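Local coordinates for protein CofB (Escherichia coli, PDB 5AX6) that serves as the homotrimeric minor pilin of the CFA/III type IVb pilus of enterotoxigenic E. coli and probably helps to start pilus assembly, at the interface of chains A and B. Sequence-based numbering; all coordinates share one arbitrary frame. Chains: chain A/B, CofB.

Contact 1: the interface of chains A and B. Residues chain A 262, 267, 269; chain B 284, 293, 295.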
loop_
_atom_site.group_PDB
_atom_site.type_symbol
_atom_site.label_atom_id
_atom_site.label_comp_id
_atom_site.label_asym_id
_atom_site.label_seq_id
_atom_site.Cartn_x
_atom_site.Cartn_y
_atom_site.Cartn_z
ATOM N N ASP A 262 11.795 2.086 5.815
ATOM C CA ASP A 262 12.553 2.027 7.069
ATOM C C ASP A 262 13.930 1.409 6.782
ATOM O O ASP A 262 14.224 1.071 5.634
ATOM C CB ASP A 262 11.790 1.248 8.148
ATOM C CG ASP A 262 11.852 -0.263 7.957
ATOM O OD1 ASP A 262 12.295 -0.761 6.900
ATOM O OD2 ASP A 262 11.429 -0.971 8.891
ATOM N N ASN A 267 10.471 -2.832 4.402
ATOM C CA ASN A 267 9.255 -2.076 4.705
ATOM C C ASN A 267 9.137 -0.718 4.024
ATOM O O ASN A 267 10.082 0.070 4.028
ATOM C CB ASN A 267 9.147 -1.850 6.223
ATOM C CG ASN A 267 9.000 -3.138 6.987
ATOM O OD1 ASN A 267 8.323 -4.057 6.534
ATOM N ND2 ASN A 267 9.643 -3.220 8.153
ATOM N N VAL A 269 6.778 2.614 4.619
ATOM C CA VAL A 269 6.020 3.160 5.734
ATOM C C VAL A 269 5.210 4.381 5.323
ATOM O O VAL A 269 5.738 5.346 4.760
ATOM C CB VAL A 269 6.950 3.549 6.890
ATOM C CG1 VAL A 269 6.125 3.900 8.132
ATOM C CG2 VAL A 269 7.934 2.413 7.178
ATOM N N CYS B 284 3.629 -0.651 5.795
ATOM C CA CYS B 284 3.475 -0.242 7.184
ATOM C C CYS B 284 2.776 1.092 7.376
ATOM O O CYS B 284 2.753 1.941 6.482
ATOM C CB CYS B 284 4.845 -0.178 7.866
ATOM S SG CYS B 284 5.869 -1.647 7.618
ATOM N N LYS B 293 5.504 1.094 14.745
ATOM C CA LYS B 293 4.749 1.105 13.502
ATOM C C LYS B 293 4.141 -0.293 13.333
ATOM O O LYS B 293 4.603 -1.264 13.946
ATOM C CB LYS B 293 5.634 1.495 12.307
ATOM C CG LYS B 293 6.607 0.417 11.873
ATOM C CD LYS B 293 7.427 0.878 10.671
ATOM C CE LYS B 293 8.581 -0.072 10.419
ATOM N NZ LYS B 293 9.673 0.189 11.405
ATOM N N CYS B 295 2.997 -3.279 10.572
ATOM C CA CYS B 295 3.296 -3.705 9.210
ATOM C C CYS B 295 2.468 -4.896 8.790
ATOM O O CYS B 295 2.274 -5.826 9.575
ATOM C CB CYS B 295 4.778 -4.058 9.067
ATOM S SG CYS B 295 5.890 -2.664 9.398
#

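Contact 2: the interface of chains A and B. Residues chain A 426-431; chain B 443, 445.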
loop_
_atom_site.group_PDB
_atom_site.type_symbol
_atom_site.label_atom_id
_atom_site.label_comp_id
_atom_site.label_asym_id
_atom_site.label_seq_id
_atom_site.Cartn_x
_atom_site.Cartn_y
_atom_site.Cartn_z
ATOM N N LEU A 426 -34.188 -27.052 14.290
ATOM C CA LEU A 426 -34.090 -26.224 15.487
ATOM C C LEU A 426 -35.336 -25.353 15.717
ATOM O O LEU A 426 -35.723 -25.098 16.855
ATOM C CB LEU A 426 -32.840 -25.342 15.385
ATOM C CG LEU A 426 -32.577 -24.328 16.502
ATOM C CD1 LEU A 426 -32.471 -25.022 17.868
ATOM C CD2 LEU A 426 -31.321 -23.518 16.158
ATOM N N ALA A 427 -35.967 -24.904 14.636
ATOM C CA ALA A 427 -37.133 -24.024 14.766
ATOM C C ALA A 427 -38.389 -24.774 15.215
ATOM O O ALA A 427 -39.383 -24.152 15.612
ATOM C CB ALA A 427 -37.401 -23.293 13.446
ATOM N N GLY A 428 -38.347 -26.101 15.177
ATOM C CA GLY A 428 -39.500 -26.886 15.595
ATOM C C GLY A 428 -39.251 -27.923 16.675
ATOM O O GLY A 428 -40.007 -28.899 16.778
ATOM N N ASN A 429 -38.228 -27.713 17.508
ATOM C CA ASN A 429 -37.855 -28.716 18.512
ATOM C C ASN A 429 -38.948 -29.003 19.556
ATOM O O ASN A 429 -39.028 -30.104 20.085
ATOM C CB ASN A 429 -36.559 -28.302 19.234
ATOM C CG ASN A 429 -35.297 -28.616 18.412
ATOM O OD1 ASN A 429 -35.364 -29.301 17.390
ATOM N ND2 ASN A 429 -34.141 -28.124 18.872
ATOM N N ARG A 430 -39.778 -28.019 19.868
ATOM C CA ARG A 430 -40.805 -28.214 20.892
ATOM C C ARG A 430 -42.097 -28.797 20.319
ATOM O O ARG A 430 -43.053 -29.037 21.053
ATOM C CB ARG A 430 -41.135 -26.894 21.588
ATOM C CG ARG A 430 -40.059 -26.353 22.509
ATOM C CD ARG A 430 -40.369 -24.916 22.854
ATOM N NE ARG A 430 -41.656 -24.803 23.531
ATOM C CZ ARG A 430 -42.184 -23.658 23.937
ATOM N NH1 ARG A 430 -41.538 -22.521 23.722
ATOM N NH2 ARG A 430 -43.358 -23.650 24.555
ATOM N N ASN A 431 -42.131 -29.009 19.012
ATOM C CA ASN A 431 -43.386 -29.314 18.331
ATOM C C ASN A 431 -43.966 -30.684 18.687
ATOM O O ASN A 431 -45.184 -30.839 18.785
ATOM C CB ASN A 431 -43.199 -29.189 16.822
ATOM C CG ASN A 431 -43.025 -27.743 16.379
ATOM O OD1 ASN A 431 -42.826 -26.843 17.210
ATOM N ND2 ASN A 431 -43.102 -27.508 15.072
ATOM N N ALA B 443 -36.050 -29.564 25.481
ATOM C CA ALA B 443 -36.168 -29.203 24.085
ATOM C C ALA B 443 -35.977 -27.702 23.968
ATOM O O ALA B 443 -36.751 -26.927 24.532
ATOM C CB ALA B 443 -37.536 -29.632 23.523
ATOM N N GLN B 445 -35.766 -24.471 21.491
ATOM C CA GLN B 445 -36.198 -24.032 20.175
ATOM C C GLN B 445 -35.730 -22.611 19.915
ATOM O O GLN B 445 -35.722 -21.778 20.824
ATOM C CB GLN B 445 -37.727 -24.106 20.068
ATOM C CG GLN B 445 -38.303 -23.877 18.669
ATOM C CD GLN B 445 -39.776 -24.270 18.615
ATOM O OE1 GLN B 445 -40.120 -25.445 18.760
ATOM N NE2 GLN B 445 -40.645 -23.290 18.434
#

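Contact 3: the interface of chains A and B. Residues chain A 323-325; chain B 327-329, 389-390.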
loop_
_atom_site.group_PDB
_atom_site.type_symbol
_atom_site.label_atom_id
_atom_site.label_comp_id
_atom_site.label_asym_id
_atom_site.label_seq_id
_atom_site.Cartn_x
_atom_site.Cartn_y
_atom_site.Cartn_z
ATOM N N THR A 323 -15.582 -4.938 5.235
ATOM C CA THR A 323 -15.378 -6.377 5.174
ATOM C C THR A 323 -14.136 -6.795 4.432
ATOM O O THR A 323 -13.837 -6.276 3.356
ATOM C CB THR A 323 -16.578 -7.068 4.494
ATOM O OG1 THR A 323 -17.743 -6.797 5.268
ATOM C CG2 THR A 323 -16.357 -8.578 4.404
ATOM N N MET A 324 -13.424 -7.749 5.022
ATOM C CA MET A 324 -12.329 -8.424 4.335
ATOM C C MET A 324 -12.639 -9.916 4.228
ATOM O O MET A 324 -12.970 -10.575 5.223
ATOM C CB MET A 324 -10.994 -8.218 5.055
ATOM C CG MET A 324 -9.821 -8.807 4.245
ATOM S SD MET A 324 -8.212 -8.722 5.031
ATOM C CE MET A 324 -8.535 -9.590 6.565
ATOM N N LEU A 325 -12.564 -10.439 3.012
ATOM C CA LEU A 325 -12.677 -11.880 2.798
ATOM C C LEU A 325 -11.270 -12.474 2.824
ATOM O O LEU A 325 -10.406 -12.105 2.029
ATOM C CB LEU A 325 -13.400 -12.170 1.475
ATOM C CG LEU A 325 -13.468 -13.609 0.933
ATOM C CD1 LEU A 325 -13.986 -14.566 1.960
ATOM C CD2 LEU A 325 -14.354 -13.648 -0.308
ATOM N N ASN B 327 -14.813 -6.389 9.687
ATOM C CA ASN B 327 -15.670 -7.553 9.481
ATOM C C ASN B 327 -14.923 -8.573 8.648
ATOM O O ASN B 327 -14.322 -8.223 7.637
ATOM C CB ASN B 327 -16.966 -7.168 8.783
ATOM C CG ASN B 327 -17.781 -6.206 9.591
ATOM O OD1 ASN B 327 -17.868 -6.333 10.809
ATOM N ND2 ASN B 327 -18.389 -5.236 8.924
ATOM N N ILE B 328 -14.943 -9.829 9.075
ATOM C CA ILE B 328 -14.245 -10.875 8.333
ATOM C C ILE B 328 -15.244 -11.831 7.742
ATOM O O ILE B 328 -16.211 -12.204 8.400
ATOM C CB ILE B 328 -13.255 -11.668 9.216
ATOM C CG1 ILE B 328 -12.192 -10.727 9.801
ATOM C CG2 ILE B 328 -12.621 -12.815 8.405
ATOM C CD1 ILE B 328 -11.341 -9.981 8.749
ATOM N N LEU B 329 -15.017 -12.190 6.486
ATOM C CA LEU B 329 -15.703 -13.312 5.872
ATOM C C LEU B 329 -14.705 -14.423 5.625
ATOM O O LEU B 329 -13.618 -14.166 5.113
ATOM C CB LEU B 329 -16.352 -12.906 4.551
ATOM C CG LEU B 329 -17.658 -12.135 4.673
ATOM C CD1 LEU B 329 -18.195 -11.798 3.272
ATOM C CD2 LEU B 329 -18.652 -12.971 5.473
ATOM N N PRO B 389 -22.705 -8.447 7.419
ATOM C CA PRO B 389 -21.802 -7.538 6.699
ATOM C C PRO B 389 -21.912 -7.690 5.191
ATOM O O PRO B 389 -22.648 -8.550 4.703
ATOM C CB PRO B 389 -20.411 -7.954 7.202
ATOM C CG PRO B 389 -20.568 -9.402 7.550
ATOM C CD PRO B 389 -21.986 -9.561 8.063
ATOM N N VAL B 390 -21.180 -6.851 4.457
ATOM C CA VAL B 390 -21.159 -6.916 3.006
ATOM C C VAL B 390 -20.603 -8.257 2.546
ATOM O O VAL B 390 -19.669 -8.790 3.139
ATOM C CB VAL B 390 -20.312 -5.768 2.397
ATOM C CG1 VAL B 390 -20.157 -5.943 0.898
ATOM C CG2 VAL B 390 -20.930 -4.408 2.732
HETATM O O HOH W 1 -19.341 -4.613 5.876
#

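Contact 1: the interface of chains A and B
B:Lys293 leaves its backbone with CG between N and the carbonyl carbon (chi1 73°), runs extended through CE, and then bends at chi4 (-77°), which turns NZ towards the carboxylate of A:Asp262. The site belongs to the beta-repeat domains of two CofB subunits of the pilin trimer. NZ forms a salt bridge with OD2 of A:Asp262 at 3.3 Å, a long pairing that is weak as a hydrogen bond. The two side chains cross at about a right angle, and CE lies almost as near OD2 as NZ does. The same OD2 of A:Asp262 accepts a nearly straight bond of 3.0 Å from the side-chain amide ND2 of A:Asn267, whose N-H points in its own amide plane but reaches the carboxylate from above. That bond helps to hold the asparagine amide with one flat face turned to chain B. Over this face lies the disulfide B:Cys284–B:Cys295: SG of B:Cys284 is 3.5 Å from CG of A:Asn267, and SG of B:Cys295 is 4.0 Å from the same carbon. Further along strand 267-271, A:Val269 makes a parallel beta bridge with B:Cys284. Its CG2 branch, beside the backbone N, packs 3.8 Å from CD of B:Lys293, whose side chain crosses the valine at about a right angle, and 4.1 Å from CB of B:Cys284.

Contact 2: the interface of chains A and B
OE1 of B:Gln445, the side-chain amide oxygen, accepts a hydrogen bond of 2.8 Å from the backbone N of A:Arg430, with 161° at the hydrogen and the donor in the carbonyl plane. The backbone N of A:Asn429 lies near the same oxygen, at 3.2 Å from OE1. The glutamine projects from strand 438-448 in the C-terminal domain of one CofB subunit into the turn that follows the 3-10 helix 426-428 of another. Its CG stands anti to the backbone N (chi1 -171°) and the chain stays extended beyond it, which carries the amide deep into the turn and hides 82 Å² of the residue. One flat face of this amide lies under the backbone O of A:Ala427, which is 3.2 Å from NE2 and stands above the plane rather than in it. Lower down the chain, CG passes 3.4 Å from the backbone O of A:Leu426. A:Arg430 flanks the glutamine: its side chain crosses that of B:Gln445 at about a right angle, with CD 3.9 Å from CB of B:Gln445. Two residues along the strand, B:Ala443 touches the same turn, its methyl CB lying 3.8 Å from the backbone O of A:Asn429.

Contact 3: the interface of chains A and B
A:Thr323 starts from a CB that lies 3.8 Å from the backbone O of B:Val390 and divides there into a polar and an apolar branch. It opens the short strand 323-325, which joins strand 327-333 of the neighbouring CofB subunit in a parallel intermolecular beta-sheet. The hydroxyl OG1, beside the backbone N (chi1 -61°), meets water 1 at 2.8 Å; its direct bond to O of B:Val390 is at best weak. The water also meets the backbone N of B:Val390 and, at 3.3 Å, the side-chain amide ND2 of B:Asn327, so it ties the threonine to two segments of chain B. The methyl CG2 turns the other way and packs 3.8 Å from CG of B:Leu329. Next along the strand, A:Met324 turns both its N-H and its C=O to chain B, where they bracket B:Ile328: N donates to O of B:Asn327 at 2.8 Å, nearly along the C=O axis, and O accepts from N of B:Leu329 at 2.9 Å, with the donor tilted from the carbonyl plane. Its side chain lies alongside B:Ile328, pointing the same way; a bend at chi3 (57°) brings the terminal methyl CE to 3.6 Å from CD1 of B:Ile328. On the opposite face of the sheet, CD1 of A:Leu325 packs on CB of B:Leu329.

Contact 1 and contact 2 lie far apart, their C-alpha centres about 53 Å from each other; contact 3 lies between them, about 25 Å from contact 1 and 31 Å from contact 2. They share no residue or strand, so the same two subunits adhere at separate stations along their length, by parallel strand pairing in contacts 1 and 3 and by a side chain entering a turn in contact 2. Chains A and B offer different surfaces at each station. Such unlike faces suit the CofB homotrimer, in which every subunit can present one set to one neighbour and the other set to the next.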